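Local coordinates for protein G/U mismatch-specific DNA glycosylase (PDB 2C2Q) that is a mismatch-specific DNA glycosylase of the uracil-DNA glycosylase superfamily, with an alpha/beta fold built round a mainly parallel sheet, at residues A[36-41]-A[45-50]; A[87-90]-A[96-99]; A[91-96]-A[122-127]. The protein carries 1 engineered substitution. All coordinates share one frame; numbering follows the deposited sequence.

Overall arrangement
Contact 1 is partly buried. Contacts 2 and 3 lie at the surface. Contact 1 joins helix 37-42 to the loop that follows it, and its chemistry is the most polar: a direct hydrogen bond, a bridging water and some apolar packing. Contacts 2 and 3 both use the long connection between strand 80-84 and helix 103-113, and they share Leu96. Contact 2 folds that connection back on itself through a histidine, a proline and a leucine. Contact 3 sets its middle against helix 123-130, where an arginine meets an engineered alanine and a water. Contacts 1 and 2 also touch, with Ala40 CB packing on Ser90 CB.

Contact 1: A[36-41]-A[45-50]; sequences SGISAR and YYANPE
Ser39 and Ala47 carry the one direct hydrogen bond between 36-41 and 45-50. Ala47 N donates a hydrogen bond to Ser39 OG at 2.9 Å, and the bond is almost straight (174°). The hydroxyl sits beside its own backbone N, with chi1 at -67°, and this turns it to the loop. Ala47 CB packs against the same side chain, 3.6 Å from Ser39 OG.

Ile38 adds the apolar part. Its CG2 branch lies 3.6 Å from Ala47 O and also meets Ala47 CB. The other branch reaches further along the loop, where Ile38 CD1 is 4.0 Å from Asn48 ND2.

Water 1 makes a second link: it accepts from Asn48 N and bonds to Ser36 OG. Ser36 is the N-cap residue, and its OG accepts from Ser39 N at 3.0 Å. Asn48 OD1 accepts from Glu50 N at 2.8 Å. Further out, Tyr45 O binds Trp54 NE1, and Tyr46 OH binds Thr121 OG1. The arrangement is a serine-capped helix whose first turn holds the returning loop, which carries an Asx turn at Asn48 to Glu50, within the uracil-DNA glycosylase superfamily fold.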
ATOM      1  N   SER A  36      -5.030  11.231  -0.922  1.00 14.56           N
ATOM      2  CA  SER A  36      -5.358  12.506  -1.603  1.00 15.12           C
ATOM      3  C   SER A  36      -6.560  13.196  -0.942  1.00 14.76           C
ATOM      4  O   SER A  36      -7.373  12.589  -0.217  1.00 15.10           O
ATOM      5  CB  SER A  36      -5.663  12.296  -3.130  1.00 13.84           C
ATOM      6  OG  SER A  36      -6.933  11.648  -3.234  1.00 16.84           O
ATOM      7  N   GLY A  37      -6.753  14.491  -1.257  1.00 16.76           N
ATOM      8  CA  GLY A  37      -7.971  15.165  -0.772  1.00 15.65           C
ATOM      9  C   GLY A  37      -9.225  14.499  -1.184  1.00 15.25           C
ATOM     10  O   GLY A  37     -10.167  14.336  -0.406  1.00 17.64           O
ATOM     11  N   ILE A  38      -9.280  14.059  -2.440  1.00 15.16           N
ATOM     12  CA  ILE A  38     -10.474  13.374  -2.887  1.00 15.91           C
ATOM     13  C   ILE A  38     -10.693  12.067  -2.083  1.00 15.74           C
ATOM     14  O   ILE A  38     -11.821  11.761  -1.689  1.00 17.30           O
ATOM     15  CB  ILE A  38     -10.324  13.048  -4.460  1.00 15.65           C
ATOM     16  CG1 ILE A  38     -10.438  14.376  -5.266  1.00 18.02           C
ATOM     17  CG2 ILE A  38     -11.366  12.013  -4.935  1.00 17.38           C
ATOM     18  CD1 ILE A  38      -9.980  14.126  -6.782  1.00 18.13           C
ATOM     19  N   SER A  39      -9.625  11.303  -1.868  1.00 14.82           N
ATOM     20  CA  SER A  39      -9.705  10.052  -1.081  1.00 14.10           C
ATOM     21  C   SER A  39     -10.194  10.306   0.374  1.00 14.26           C
ATOM     22  O   SER A  39     -11.049   9.601   0.865  1.00 16.53           O
ATOM     23  CB  SER A  39      -8.364   9.337  -1.096  1.00 14.35           C
ATOM     24  OG  SER A  39      -8.097   8.891  -2.447  1.00 18.88           O
ATOM     25  N   ALA A  40      -9.636  11.331   0.978  1.00 15.37           N
ATOM     26  CA  ALA A  40     -10.006  11.717   2.363  1.00 18.52           C
ATOM     27  C   ALA A  40     -11.489  12.121   2.416  1.00 19.12           C
ATOM     28  O   ALA A  40     -12.221  11.697   3.292  1.00 18.66           O
ATOM     29  CB  ALA A  40      -9.151  12.823   2.825  1.00 17.61           C
ATOM     30  N   ARG A  41     -11.932  12.960   1.469  1.00 21.51           N
ATOM     31  CA  ARG A  41     -13.340  13.351   1.417  1.00 22.67           C
ATOM     32  C   ARG A  41     -14.282  12.220   1.167  1.00 22.52           C
ATOM     33  O   ARG A  41     -15.315  12.146   1.827  1.00 24.33           O
ATOM     34  CB  ARG A  41     -13.551  14.455   0.397  1.00 22.69           C
ATOM     35  CG  ARG A  41     -12.873  15.707   0.868  1.00 26.98           C
ATOM     36  CD  ARG A  41     -13.314  16.936   0.124  1.00 34.80           C
ATOM     37  NE  ARG A  41     -13.234  16.748  -1.326  1.00 38.79           N
ATOM     38  CZ  ARG A  41     -12.123  16.883  -2.044  1.00 37.44           C
ATOM     39  NH1 ARG A  41     -10.967  17.201  -1.462  1.00 34.27           N
ATOM     40  NH2 ARG A  41     -12.180  16.714  -3.351  1.00 36.76           N
ATOM     41  N   TYR A  45      -9.832   4.854  -0.612  1.00 13.08           N
ATOM     42  CA  TYR A  45      -8.430   4.849  -1.056  1.00 12.23           C
ATOM     43  C   TYR A  45      -8.419   5.051  -2.544  1.00 11.98           C
ATOM     44  O   TYR A  45      -9.314   4.511  -3.199  1.00 14.16           O
ATOM     45  CB  TYR A  45      -7.757   3.518  -0.719  1.00 11.85           C
ATOM     46  CG  TYR A  45      -7.357   3.366   0.753  1.00  9.27           C
ATOM     47  CD1 TYR A  45      -6.019   3.525   1.171  1.00 10.61           C
ATOM     48  CD2 TYR A  45      -8.341   3.078   1.715  1.00 12.14           C
ATOM     49  CE1 TYR A  45      -5.668   3.353   2.569  1.00 12.93           C
ATOM     50  CE2 TYR A  45      -8.005   2.930   3.065  1.00 13.55           C
ATOM     51  CZ  TYR A  45      -6.667   3.068   3.472  1.00 10.27           C
ATOM     52  OH  TYR A  45      -6.324   2.882   4.810  1.00 12.60           O
ATOM     53  N   TYR A  46      -7.367   5.726  -3.021  1.00 13.37           N
ATOM     54  CA  TYR A  46      -7.076   5.953  -4.463  1.00 14.39           C
ATOM     55  C   TYR A  46      -8.368   6.297  -5.193  1.00 16.12           C
ATOM     56  O   TYR A  46      -8.725   5.645  -6.223  1.00 16.06           O
ATOM     57  CB  TYR A  46      -6.408   4.687  -5.039  1.00 14.27           C
ATOM     58  CG  TYR A  46      -5.182   4.297  -4.268  1.00 13.27           C
ATOM     59  CD1 TYR A  46      -3.948   4.988  -4.434  1.00 12.92           C
ATOM     60  CD2 TYR A  46      -5.237   3.255  -3.351  1.00 15.39           C
ATOM     61  CE1 TYR A  46      -2.833   4.638  -3.684  1.00 12.53           C
ATOM     62  CE2 TYR A  46      -4.127   2.874  -2.592  1.00 13.48           C
ATOM     63  CZ  TYR A  46      -2.911   3.573  -2.739  1.00 11.47           C
ATOM     64  OH  TYR A  46      -1.796   3.256  -2.016  1.00 12.78           O
ATOM     65  N   ALA A  47      -9.086   7.299  -4.637  1.00 15.72           N
ATOM     66  CA  ALA A  47     -10.405   7.666  -5.113  1.00 17.54           C
ATOM     67  C   ALA A  47     -10.410   8.680  -6.277  1.00 19.18           C
ATOM     68  O   ALA A  47     -11.473   8.921  -6.868  1.00 20.41           O
ATOM     69  CB  ALA A  47     -11.316   8.173  -3.935  1.00 16.26           C
ATOM     70  N   ASN A  48      -9.269   9.308  -6.555  1.00 19.34           N
ATOM     71  CA  ASN A  48      -9.149  10.212  -7.709  1.00 19.66           C
ATOM     72  C   ASN A  48      -9.402   9.342  -8.927  1.00 21.18           C
ATOM     73  O   ASN A  48      -8.767   8.309  -9.127  1.00 19.49           O
ATOM     74  CB  ASN A  48      -7.772  10.845  -7.763  1.00 19.46           C
ATOM     75  CG  ASN A  48      -7.578  11.725  -8.995  1.00 19.38           C
ATOM     76  OD1 ASN A  48      -8.092  11.412 -10.071  1.00 24.85           O
ATOM     77  ND2 ASN A  48      -6.851  12.808  -8.838  1.00 19.94           N
ATOM     78  N   PRO A  49     -10.400   9.718  -9.711  1.00 23.43           N
ATOM     79  CA  PRO A  49     -10.850   8.845 -10.784  1.00 23.66           C
ATOM     80  C   PRO A  49      -9.767   8.600 -11.850  1.00 21.59           C
ATOM     81  O   PRO A  49      -9.886   7.639 -12.580  1.00 23.81           O
ATOM     82  CB  PRO A  49     -12.018   9.612 -11.407  1.00 24.62           C
ATOM     83  CG  PRO A  49     -12.424  10.606 -10.385  1.00 26.97           C
ATOM     84  CD  PRO A  49     -11.173  10.977  -9.607  1.00 24.04           C
ATOM     85  N   GLU A  50      -8.739   9.448 -11.938  1.00 22.19           N
ATOM     86  CA  GLU A  50      -7.614   9.254 -12.894  1.00 21.63           C
ATOM     87  C   GLU A  50      -6.438   8.459 -12.277  1.00 21.39           C
ATOM     88  O   GLU A  50      -5.412   8.210 -12.941  1.00 21.72           O
ATOM     89  CB  GLU A  50      -7.114  10.595 -13.402  1.00 24.05           C
ATOM     90  CG  GLU A  50      -8.192  11.351 -14.165  1.00 26.03           C
ATOM     91  CD  GLU A  50      -7.663  12.620 -14.787  1.00 27.69           C
ATOM     92  OE1 GLU A  50      -7.235  13.524 -14.031  1.00 24.96           O
ATOM     93  OE2 GLU A  50      -7.667  12.713 -16.043  1.00 30.00           O
TER
HETATM   94  O   HOH W   1      -6.463   9.323  -5.215  1.00 11.86           O

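Contact 2: A[87-90]-A[96-99]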
ATOM      1  N   LYS A  87      -1.500   8.980   8.070  1.00 15.67           N
ATOM      2  CA  LYS A  87      -2.900   8.609   8.231  1.00 16.51           C
ATOM      3  C   LYS A  87      -3.830   9.767   8.694  1.00 18.04           C
ATOM      4  O   LYS A  87      -5.029   9.648   8.639  1.00 19.00           O
ATOM      5  CB  LYS A  87      -2.995   7.485   9.242  1.00 17.00           C
ATOM      6  CG  LYS A  87      -2.507   6.135   8.718  1.00 17.04           C
ATOM      7  CD  LYS A  87      -3.334   5.598   7.495  1.00 14.49           C
ATOM      8  CE  LYS A  87      -4.816   5.500   7.818  1.00 11.23           C
ATOM      9  NZ  LYS A  87      -5.596   4.654   6.826  1.00 11.73           N
ATOM     10  N   ARG A  88      -3.219  10.813   9.255  1.00 18.80           N
ATOM     11  CA  ARG A  88      -3.969  11.930   9.847  1.00 19.16           C
ATOM     12  C   ARG A  88      -3.971  13.197   9.002  1.00 19.60           C
ATOM     13  O   ARG A  88      -4.511  14.234   9.458  1.00 19.61           O
ATOM     14  CB  ARG A  88      -3.329  12.274  11.218  1.00 19.71           C
ATOM     15  CG  ARG A  88      -3.398  11.086  12.224  1.00 20.59           C
ATOM     16  CD  ARG A  88      -2.899  11.450  13.648  1.00 22.83           C
ATOM     17  NE  ARG A  88      -3.036  10.339  14.598  1.00 23.41           N
ATOM     18  CZ  ARG A  88      -2.219   9.271  14.625  1.00 25.32           C
ATOM     19  NH1 ARG A  88      -1.227   9.143  13.745  1.00 23.89           N
ATOM     20  NH2 ARG A  88      -2.396   8.324  15.549  1.00 25.82           N
ATOM     21  N   HIS A  89      -3.353  13.148   7.809  1.00 19.12           N
ATOM     22  CA  HIS A  89      -3.280  14.296   6.932  1.00 17.85           C
ATOM     23  C   HIS A  89      -3.525  13.797   5.506  1.00 19.11           C
ATOM     24  O   HIS A  89      -3.250  12.645   5.191  1.00 16.68           O
ATOM     25  CB  HIS A  89      -1.870  14.929   6.973  1.00 17.40           C
ATOM     26  CG  HIS A  89      -1.447  15.417   8.339  1.00 19.95           C
ATOM     27  ND1 HIS A  89      -0.950  14.576   9.316  1.00 18.48           N
ATOM     28  CD2 HIS A  89      -1.452  16.665   8.880  1.00 24.32           C
ATOM     29  CE1 HIS A  89      -0.657  15.287  10.401  1.00 24.88           C
ATOM     30  NE2 HIS A  89      -0.964  16.557  10.165  1.00 23.11           N
ATOM     31  N   SER A  90      -3.999  14.707   4.649  1.00 19.53           N
ATOM     32  CA  SER A  90      -4.217  14.388   3.258  1.00 20.93           C
ATOM     33  C   SER A  90      -3.535  15.407   2.380  1.00 21.22           C
ATOM     34  O   SER A  90      -3.196  16.522   2.828  1.00 21.57           O
ATOM     35  CB  SER A  90      -5.719  14.338   2.974  1.00 19.32           C
ATOM     36  OG  SER A  90      -6.350  15.631   3.053  1.00 25.13           O
ATOM     37  N   LEU A  96       2.693  17.876   2.584  1.00 22.95           N
ATOM     38  CA  LEU A  96       2.320  17.380   3.892  1.00 22.48           C
ATOM     39  C   LEU A  96       3.248  18.016   4.927  1.00 21.74           C
ATOM     40  O   LEU A  96       4.423  18.136   4.639  1.00 22.59           O
ATOM     41  CB  LEU A  96       2.488  15.851   3.931  1.00 22.95           C
ATOM     42  CG  LEU A  96       1.421  15.028   3.151  1.00 18.70           C
ATOM     43  CD1 LEU A  96       1.716  13.538   3.274  1.00 23.46           C
ATOM     44  CD2 LEU A  96      -0.022  15.305   3.580  1.00 26.52           C
ATOM     45  N   PRO A  97       2.745  18.363   6.107  1.00 22.17           N
ATOM     46  CA  PRO A  97       3.627  18.812   7.219  1.00 22.65           C
ATOM     47  C   PRO A  97       4.526  17.634   7.627  1.00 22.74           C
ATOM     48  O   PRO A  97       4.107  16.508   7.508  1.00 21.27           O
ATOM     49  CB  PRO A  97       2.666  19.140   8.366  1.00 22.01           C
ATOM     50  CG  PRO A  97       1.316  18.668   7.975  1.00 24.88           C
ATOM     51  CD  PRO A  97       1.332  18.240   6.512  1.00 21.91           C
ATOM     52  N   GLY A  98       5.726  17.911   8.121  1.00 22.70           N
ATOM     53  CA  GLY A  98       6.694  16.852   8.430  1.00 23.25           C
ATOM     54  C   GLY A  98       6.156  15.826   9.406  1.00 22.70           C
ATOM     55  O   GLY A  98       6.413  14.641   9.269  1.00 23.20           O
ATOM     56  N   GLU A  99       5.394  16.262  10.391  1.00 22.42           N
ATOM     57  CA  GLU A  99       4.844  15.367  11.402  1.00 22.19           C
ATOM     58  C   GLU A  99       3.784  14.388  10.837  1.00 20.54           C
ATOM     59  O   GLU A  99       3.351  13.480  11.514  1.00 20.41           O
ATOM     60  CB  GLU A  99       4.254  16.185  12.568  1.00 23.13           C
ATOM     61  CG  GLU A  99       3.145  17.134  12.168  1.00 28.56           C
ATOM     62  CD  GLU A  99       3.620  18.551  11.786  1.00 35.46           C
ATOM     63  OE1 GLU A  99       4.768  18.789  11.270  1.00 36.92           O
ATOM     64  OE2 GLU A  99       2.798  19.450  11.996  1.00 41.30           O
TER
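His89 and Leu96 mark the closest backbone approach of 87-90 and 96-99, with their CA atoms 7.1 Å apart, and neither segment there is regular helix or strand. Both belong to the connection from strand 80-84 to helix 103-113. This connection is the first part of a beta-alpha-beta crossover, which continues through the helix into the parallel strand 117-120. The contact pinches the connection together by side-chain packing, with no direct polar bond between the segments.

His89 carries most of it. Its imidazole carbon CD2 lies 3.5 Å from Pro97 CG. The proline carbon comes at a slant to the imidazole, and His89 NE2 is a little further from Pro97 CG, at 3.8 Å. The ring is placed by a chi1 of -60°, which sets CG beside the backbone N and sends the imidazole across to the proline.

Leu96 fills the other part. Its CD2 methyl reaches back to the base of the histidine, 3.9 Å from His89 CB. The CD1 branch runs on in the extended direction (chi2 180°), while CD2 is the branch that folds to 87-90. Leu96 also packs on Ala34 and Trp101, and His89 touches Ala100.

The start of 87-90 is tied down by charge. Lys87 NZ forms a salt bridge with Asp20, and Arg88 pairs with Glu15 and Glu105. Glu99 is near the imidazole but does not touch it: Glu99 OE2 is 5.1 Å from His89 NE2.

The packing ends on the backbone beyond the histidine, where the Leu96 CD2 methyl sits 3.5 Å from Ser90 O.

Contact 3: A[91-96]-A[122-127]; sequences GVAAAL and SKRGAS. Engineered in segment 91-96: Ala93 (natural residue Asp).
Ala93 and Arg124 make almost all of this contact. Ala93 is an engineered residue; the natural one is Asp. The close part is apolar against flat: Ala93 CB lies over one face of the Arg124 guanidinium, 3.7 Å from Arg124 NH1. The same methyl touches the arginine chain nearer its root, with Ala93 CB at 3.9 Å from Arg124 CG.

One methyl can meet both places because the arginine is bent. Its chain leaves with CG opposite the backbone N (chi1 -176°) and then turns at chi2 (59°). The bend keeps both CG and the guanidinium within touch of the methyl.

The other side is looser and wetter. Ala94 is exposed, and Ala94 N stays 4.3 Å from Arg124 NH1 at a slant to the guanidinium. Here water 2 does the joining. It donates to Ala93 O at 2.7 Å and accepts from Arg124 NH2 at 2.9 Å. Ala93 O also accepts from Leu96 N at 3.2 Å, so the carbonyl serves both the water and the short 3-10 turn 93-95.

Arg124 has its main charged partner on its own helix, where NE forms a salt bridge with Glu128 OE2. Its side chain also rests on Trp101. On the facing segment, Gly91 is tied by backbone hydrogen bonding to Pro35.

The contact thus places the loop between strand 80-84 and helix 103-113 against the first turn of helix 123-130, which follows strand 117-120 and has Ser122 as its N-cap residue.

The chemistry implies a light junction. The link rests on van der Waals contact and one backbone-bound water, while the charge of Arg124 is met on its own helix by Glu128.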
ATOM      1  N   GLY A  91      -3.357  15.033   1.122  1.00 22.21           N
ATOM      2  CA  GLY A  91      -2.841  15.949   0.110  1.00 23.71           C
ATOM      3  C   GLY A  91      -1.647  15.306  -0.557  1.00 23.86           C
ATOM      4  O   GLY A  91      -1.375  14.093  -0.358  1.00 24.14           O
ATOM      5  N   VAL A  92      -0.919  16.087  -1.345  1.00 24.08           N
ATOM      6  CA  VAL A  92       0.244  15.555  -2.024  1.00 24.52           C
ATOM      7  C   VAL A  92       1.427  15.493  -1.083  1.00 24.05           C
ATOM      8  O   VAL A  92       1.535  16.336  -0.147  1.00 21.92           O
ATOM      9  CB  VAL A  92       0.566  16.369  -3.318  1.00 26.02           C
ATOM     10  CG1 VAL A  92      -0.725  16.535  -4.095  1.00 27.37           C
ATOM     11  CG2 VAL A  92       1.162  17.753  -3.009  1.00 26.51           C
ATOM     12  N   ALA A  93       2.274  14.467  -1.267  1.00 24.84           N
ATOM     13  CA  ALA A  93       3.478  14.290  -0.422  1.00 25.49           C
ATOM     14  C   ALA A  93       4.237  15.560  -0.135  1.00 25.37           C
ATOM     15  O   ALA A  93       4.548  15.838   1.028  1.00 25.74           O
ATOM     16  CB  ALA A  93       4.444  13.237  -1.026  1.00 25.18           C
ATOM     17  N   ALA A  94       4.545  16.341  -1.179  1.00 25.85           N
ATOM     18  CA  ALA A  94       5.337  17.569  -1.015  1.00 25.86           C
ATOM     19  C   ALA A  94       4.720  18.602  -0.100  1.00 25.53           C
ATOM     20  O   ALA A  94       5.440  19.456   0.438  1.00 26.79           O
ATOM     21  CB  ALA A  94       5.628  18.211  -2.354  1.00 26.68           C
ATOM     22  N   ALA A  95       3.411  18.558   0.062  1.00 24.71           N
ATOM     23  CA  ALA A  95       2.684  19.568   0.808  1.00 24.32           C
ATOM     24  C   ALA A  95       2.426  19.146   2.256  1.00 24.50           C
ATOM     25  O   ALA A  95       1.986  19.944   3.064  1.00 23.57           O
ATOM     26  CB  ALA A  95       1.392  19.871   0.116  1.00 24.76           C
ATOM     27  N   LEU A  96       2.693  17.876   2.584  1.00 22.95           N
ATOM     28  CA  LEU A  96       2.320  17.380   3.892  1.00 22.48           C
ATOM     29  C   LEU A  96       3.248  18.016   4.927  1.00 21.74           C
ATOM     30  O   LEU A  96       4.423  18.136   4.639  1.00 22.59           O
ATOM     31  CB  LEU A  96       2.488  15.851   3.931  1.00 22.95           C
ATOM     32  CG  LEU A  96       1.421  15.028   3.151  1.00 18.70           C
ATOM     33  CD1 LEU A  96       1.716  13.538   3.274  1.00 23.46           C
ATOM     34  CD2 LEU A  96      -0.022  15.305   3.580  1.00 26.52           C
ATOM     35  N   SER A 122       4.350   3.744  -3.949  1.00 13.70           N
ATOM     36  CA  SER A 122       5.208   4.770  -4.566  1.00 16.37           C
ATOM     37  C   SER A 122       6.594   4.724  -3.937  1.00 17.09           C
ATOM     38  O   SER A 122       6.784   4.287  -2.804  1.00 18.37           O
ATOM     39  CB  SER A 122       4.604   6.173  -4.387  1.00 17.39           C
ATOM     40  OG  SER A 122       4.554   6.479  -2.992  1.00 16.77           O
ATOM     41  N   LYS A 123       7.598   5.169  -4.684  1.00 18.43           N
ATOM     42  CA  LYS A 123       8.899   5.391  -4.050  1.00 18.61           C
ATOM     43  C   LYS A 123       8.900   6.264  -2.795  1.00 18.67           C
ATOM     44  O   LYS A 123       9.561   5.926  -1.826  1.00 19.07           O
ATOM     45  CB  LYS A 123       9.857   5.966  -5.093  1.00 19.19           C
ATOM     46  CG  LYS A 123      10.099   4.984  -6.193  1.00 19.92           C
ATOM     47  CD  LYS A 123      11.526   5.242  -6.719  1.00 23.28           C
ATOM     48  CE  LYS A 123      11.794   4.364  -7.913  1.00 23.75           C
ATOM     49  NZ  LYS A 123      13.192   4.652  -8.392  1.00 28.92           N
ATOM     50  N   ARG A 124       8.145   7.370  -2.793  1.00 18.11           N
ATOM     51  CA  ARG A 124       8.137   8.258  -1.662  1.00 17.76           C
ATOM     52  C   ARG A 124       7.725   7.614  -0.334  1.00 17.33           C
ATOM     53  O   ARG A 124       8.354   7.852   0.698  1.00 18.60           O
ATOM     54  CB  ARG A 124       7.191   9.438  -1.960  1.00 16.57           C
ATOM     55  CG  ARG A 124       7.184  10.499  -0.834  1.00 20.18           C
ATOM     56  CD  ARG A 124       8.574  11.099  -0.563  1.00 16.86           C
ATOM     57  NE  ARG A 124       8.587  12.048   0.588  1.00 21.52           N
ATOM     58  CZ  ARG A 124       8.395  13.381   0.508  1.00 22.94           C
ATOM     59  NH1 ARG A 124       8.096  13.950  -0.655  1.00 25.26           N
ATOM     60  NH2 ARG A 124       8.448  14.135   1.606  1.00 24.62           N
ATOM     61  N   GLY A 125       6.659   6.834  -0.349  1.00 17.25           N
ATOM     62  CA  GLY A 125       6.258   6.101   0.838  1.00 17.87           C
ATOM     63  C   GLY A 125       7.370   5.158   1.295  1.00 17.85           C
ATOM     64  O   GLY A 125       7.683   5.122   2.483  1.00 17.80           O
ATOM     65  N   ALA A 126       7.972   4.422   0.356  1.00 17.45           N
ATOM     66  CA  ALA A 126       9.044   3.471   0.678  1.00 18.64           C
ATOM     67  C   ALA A 126      10.246   4.251   1.263  1.00 20.37           C
ATOM     68  O   ALA A 126      10.814   3.881   2.286  1.00 22.03           O
ATOM     69  CB  ALA A 126       9.453   2.664  -0.564  1.00 18.31           C
ATOM     70  N   SER A 127      10.543   5.398   0.660  1.00 21.78           N
ATOM     71  CA  SER A 127      11.682   6.244   1.068  1.00 24.04           C
ATOM     72  C   SER A 127      11.479   6.834   2.462  1.00 23.89           C
ATOM     73  O   SER A 127      12.395   6.797   3.266  1.00 25.13           O
ATOM     74  CB  SER A 127      11.984   7.327  -0.002  1.00 24.06           C
ATOM     75  OG  SER A 127      12.809   8.356   0.539  1.00 26.47           O
TER
HETATM   76  O   HOH W   2       6.928  16.566   2.172  1.00 33.42           O